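Local coordinates for protein CRISPR-associated endonuclease Cas12b (Alicyclobacillus acidoterrestris, PDB 5U31) that cuts DNA that matches a CRISPR guide RNA and carries the protospacer adjacent motif, using a divalent metal-dependent RuvC nuclease domain in antiviral defence, at residues Arg912-Pro917 with Thr955-Ile960. The protein carries 3 engineered substitutions. Residues are numbered along the deposited sequence; the frame is centred on the assembly and turned at random.
Sequences RCRRVP and TGEGEI. With nucleotides of chain E; nucleotides of chain B.
Cys913 and Ile960 form an antiparallel hydrogen-bonded pair where central strand 911-915 of a four-stranded antiparallel sheet, built mostly from the region assigned to Nuc-I, meets the loop that crosses from strand 952-954 on one flank to strand 960-964 on the other. Ile960 N donates to Cys913 O (3.0 Å), and Cys913 N returns a bond to Ile960 O. Opposite Cys913 the chain carries an extra residue, Glu959 beside Ile960, which makes a classic beta bulge. Gly958 CA makes a CA-H...O contact with Cys913 O (3.2 Å). The crossing loop is tied further by Gly956 N, which donates to Arg912 O at 2.9 Å. Arg914 and Glu957 form a side-on salt bridge with two hydrogen bonds, NE to OE2 and NH2 to OE1 (2.7 Å), both on syn lone pairs, guanidinium and carboxylate planes 9° apart; Glu957 CG lies between its backbone N and carbonyl carbon (chi1 48°). Thr955 OG1 donates to the anti lone pair of Glu957 OE2 and accepts from Glu957 N in an ST turn. Trp932 makes a cation-pi contact with Arg914. Arg912, a phosphate-binding residue beside Ser900, sends NH1 to Gly958 O in a weak bond, and C7 of DT6 of chain E sits 3.4 Å above the centre of the Arg912 guanidinium. Arg915 NH1 donates to O2 of U3 of chain B, while Ile960 CD1 lies in the Arg915 guanidinium plane, 3.3 Å from Arg915 NE.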
loop_
_atom_site.group_PDB
_atom_site.type_symbol
_atom_site.label_atom_id
_atom_site.label_comp_id
_atom_site.label_asym_id
_atom_site.label_seq_id
_atom_site.Cartn_x
_atom_site.Cartn_y
_atom_site.Cartn_z
ATOM N N ARG A 912 -25.647 -2.008 -9.661
ATOM C CA ARG A 912 -25.655 -1.469 -8.308
ATOM C C ARG A 912 -26.632 -0.305 -8.219
ATOM O O ARG A 912 -26.556 0.643 -9.005
ATOM C CB ARG A 912 -24.253 -1.016 -7.903
ATOM C CG ARG A 912 -23.297 -2.136 -7.550
ATOM C CD ARG A 912 -21.864 -1.648 -7.630
ATOM N NE ARG A 912 -20.962 -2.449 -6.813
ATOM C CZ ARG A 912 -20.726 -2.214 -5.527
ATOM N NH1 ARG A 912 -21.330 -1.203 -4.917
ATOM N NH2 ARG A 912 -19.890 -2.988 -4.850
ATOM N N CYS A 913 -27.553 -0.376 -7.260
ATOM C CA CYS A 913 -28.612 0.609 -7.115
ATOM C C CYS A 913 -28.578 1.249 -5.735
ATOM O O CYS A 913 -27.947 0.747 -4.800
ATOM C CB CYS A 913 -30.000 -0.010 -7.328
ATOM S SG CYS A 913 -30.337 -0.623 -8.982
ATOM N N ARG A 914 -29.286 2.368 -5.629
ATOM C CA ARG A 914 -29.587 3.017 -4.365
ATOM C C ARG A 914 -31.095 3.031 -4.175
ATOM O O ARG A 914 -31.861 2.909 -5.135
ATOM C CB ARG A 914 -29.054 4.451 -4.321
ATOM C CG ARG A 914 -27.581 4.582 -4.650
ATOM C CD ARG A 914 -26.961 5.731 -3.879
ATOM N NE ARG A 914 -25.539 5.884 -4.164
ATOM C CZ ARG A 914 -24.705 6.602 -3.418
ATOM N NH1 ARG A 914 -25.155 7.224 -2.337
ATOM N NH2 ARG A 914 -23.423 6.691 -3.747
ATOM N N ARG A 915 -31.521 3.182 -2.929
ATOM C CA ARG A 915 -32.936 3.314 -2.615
ATOM C C ARG A 915 -33.213 4.707 -2.066
ATOM O O ARG A 915 -32.408 5.260 -1.308
ATOM C CB ARG A 915 -33.389 2.235 -1.630
ATOM C CG ARG A 915 -33.960 1.001 -2.319
ATOM C CD ARG A 915 -34.731 0.109 -1.356
ATOM N NE ARG A 915 -33.869 -0.855 -0.681
ATOM C CZ ARG A 915 -34.255 -1.632 0.327
ATOM N NH1 ARG A 915 -35.497 -1.558 0.793
ATOM N NH2 ARG A 915 -33.397 -2.483 0.874
ATOM N N VAL A 916 -34.346 5.272 -2.464
ATOM C CA VAL A 916 -34.679 6.655 -2.101
ATOM C C VAL A 916 -34.875 6.750 -0.592
ATOM O O VAL A 916 -35.647 5.959 -0.019
ATOM C CB VAL A 916 -35.934 7.115 -2.849
ATOM C CG1 VAL A 916 -36.392 8.467 -2.333
ATOM C CG2 VAL A 916 -35.663 7.195 -4.339
ATOM N N PRO A 917 -34.211 7.682 0.088
ATOM C CA PRO A 917 -34.425 7.846 1.527
ATOM C C PRO A 917 -35.717 8.581 1.828
ATOM O O PRO A 917 -36.125 9.499 1.112
ATOM C CB PRO A 917 -33.214 8.674 1.965
ATOM C CG PRO A 917 -32.905 9.498 0.770
ATOM C CD PRO A 917 -33.189 8.612 -0.421
ATOM N N THR A 955 -27.953 3.560 -10.195
ATOM C CA THR A 955 -26.879 4.531 -10.329
ATOM C C THR A 955 -25.572 3.918 -10.801
ATOM O O THR A 955 -24.665 4.662 -11.190
ATOM C CB THR A 955 -26.631 5.241 -8.992
ATOM O OG1 THR A 955 -25.994 4.330 -8.087
ATOM C CG2 THR A 955 -27.941 5.715 -8.385
ATOM N N GLY A 956 -25.447 2.596 -10.775
ATOM C CA GLY A 956 -24.205 1.955 -11.135
ATOM C C GLY A 956 -23.157 1.960 -10.048
ATOM O O GLY A 956 -22.059 1.431 -10.268
ATOM N N GLU A 957 -23.457 2.538 -8.880
ATOM C CA GLU A 957 -22.476 2.569 -7.803
ATOM C C GLU A 957 -23.130 2.584 -6.424
ATOM O O GLU A 957 -22.491 3.013 -5.458
ATOM C CB GLU A 957 -21.546 3.784 -7.967
ATOM C CG GLU A 957 -22.268 5.097 -8.224
ATOM C CD GLU A 957 -22.926 5.646 -6.981
ATOM O OE1 GLU A 957 -22.203 6.162 -6.101
ATOM O OE2 GLU A 957 -24.163 5.538 -6.874
ATOM N N GLY A 958 -24.378 2.142 -6.306
ATOM C CA GLY A 958 -25.038 2.082 -5.022
ATOM C C GLY A 958 -24.596 0.887 -4.204
ATOM O O GLY A 958 -23.707 0.123 -4.579
ATOM N N GLU A 959 -25.246 0.727 -3.054
ATOM C CA GLU A 959 -24.937 -0.349 -2.123
ATOM C C GLU A 959 -25.921 -1.506 -2.203
ATOM O O GLU A 959 -25.813 -2.446 -1.412
ATOM C CB GLU A 959 -24.888 0.191 -0.688
ATOM C CG GLU A 959 -23.510 0.670 -0.246
ATOM C CD GLU A 959 -23.469 1.065 1.225
ATOM O OE1 GLU A 959 -24.456 1.657 1.715
ATOM O OE2 GLU A 959 -22.452 0.778 1.893
ATOM N N ILE A 960 -26.871 -1.463 -3.132
ATOM C CA ILE A 960 -27.867 -2.515 -3.304
ATOM C C ILE A 960 -27.702 -3.089 -4.702
ATOM O O ILE A 960 -27.776 -2.352 -5.693
ATOM C CB ILE A 960 -29.293 -1.990 -3.092
ATOM C CG1 ILE A 960 -29.418 -1.362 -1.703
ATOM C CG2 ILE A 960 -30.297 -3.114 -3.284
ATOM C CD1 ILE A 960 -30.696 -0.581 -1.493
ATOM P P DT E 6 -17.241 1.186 -1.972
ATOM O OP1 DT E 6 -17.313 1.287 -0.495
ATOM O OP2 DT E 6 -18.115 0.230 -2.685
ATOM O "O5'" DT E 6 -17.484 2.636 -2.595
ATOM C "C5'" DT E 6 -16.668 3.721 -2.195
ATOM C "C4'" DT E 6 -16.841 4.895 -3.137
ATOM O "O4'" DT E 6 -16.631 4.454 -4.501
ATOM C "C3'" DT E 6 -18.222 5.538 -3.093
ATOM O "O3'" DT E 6 -18.106 6.925 -2.877
ATOM C "C2'" DT E 6 -18.834 5.230 -4.457
ATOM C "C1'" DT E 6 -17.616 5.004 -5.334
ATOM N N1 DT E 6 -17.883 4.047 -6.430
ATOM C C2 DT E 6 -17.934 4.502 -7.723
ATOM O O2 DT E 6 -17.749 5.667 -8.027
ATOM N N3 DT E 6 -18.201 3.537 -8.656
ATOM C C4 DT E 6 -18.427 2.192 -8.427
ATOM O O4 DT E 6 -18.659 1.402 -9.335
ATOM C C5 DT E 6 -18.369 1.784 -7.044
ATOM C C7 DT E 6 -18.597 0.350 -6.670
ATOM C C6 DT E 6 -18.107 2.720 -6.123
ATOM P P U B 3 -43.706 -4.063 2.993
ATOM O OP1 U B 3 -44.621 -4.377 1.865
ATOM O OP2 U B 3 -43.479 -5.081 4.049
ATOM O "O5'" U B 3 -42.295 -3.674 2.374
ATOM C "C5'" U B 3 -42.200 -2.715 1.332
ATOM C "C4'" U B 3 -40.763 -2.393 1.014
ATOM O "O4'" U B 3 -40.122 -1.811 2.177
ATOM C "C3'" U B 3 -39.881 -3.581 0.669
ATOM O "O3'" U B 3 -40.023 -4.014 -0.667
ATOM C "C2'" U B 3 -38.489 -3.064 0.998
ATOM O "O2'" U B 3 -38.017 -2.197 -0.023
ATOM C "C1'" U B 3 -38.775 -2.230 2.245
ATOM N N1 U B 3 -38.594 -3.014 3.486
ATOM C C2 U B 3 -37.304 -3.253 3.912
ATOM O O2 U B 3 -36.326 -2.847 3.304
ATOM N N3 U B 3 -37.206 -3.984 5.072
ATOM C C4 U B 3 -38.247 -4.486 5.827
ATOM O O4 U B 3 -38.010 -5.127 6.850
ATOM C C5 U B 3 -39.548 -4.193 5.317
ATOM C C6 U B 3 -39.675 -3.484 4.193
ATOM P P A B 13 -29.784 4.011 4.923
ATOM O OP1 A B 13 -28.516 4.545 4.364
ATOM O OP2 A B 13 -29.827 3.511 6.325
ATOM O "O5'" A B 13 -30.916 5.120 4.798
ATOM C "C5'" A B 13 -32.031 5.107 5.671
ATOM C "C4'" A B 13 -33.324 4.848 4.941
ATOM O "O4'" A B 13 -33.620 3.428 4.971
ATOM C "C3'" A B 13 -34.545 5.498 5.567
ATOM O "O3'" A B 13 -34.700 6.843 5.175
ATOM C "C2'" A B 13 -35.682 4.585 5.135
ATOM O "O2'" A B 13 -36.065 4.845 3.793
ATOM C "C1'" A B 13 -35.000 3.223 5.186
ATOM N N9 A B 13 -35.161 2.573 6.501
ATOM C C8 A B 13 -34.159 2.125 7.328
ATOM N N7 A B 13 -34.594 1.575 8.436
ATOM C C5 A B 13 -35.975 1.666 8.327
ATOM C C6 A B 13 -37.011 1.261 9.181
ATOM N N6 A B 13 -36.799 0.660 10.353
ATOM N N1 A B 13 -38.282 1.494 8.788
ATOM C C2 A B 13 -38.486 2.098 7.611
ATOM N N3 A B 13 -37.595 2.522 6.719
ATOM C C4 A B 13 -36.341 2.276 7.142
#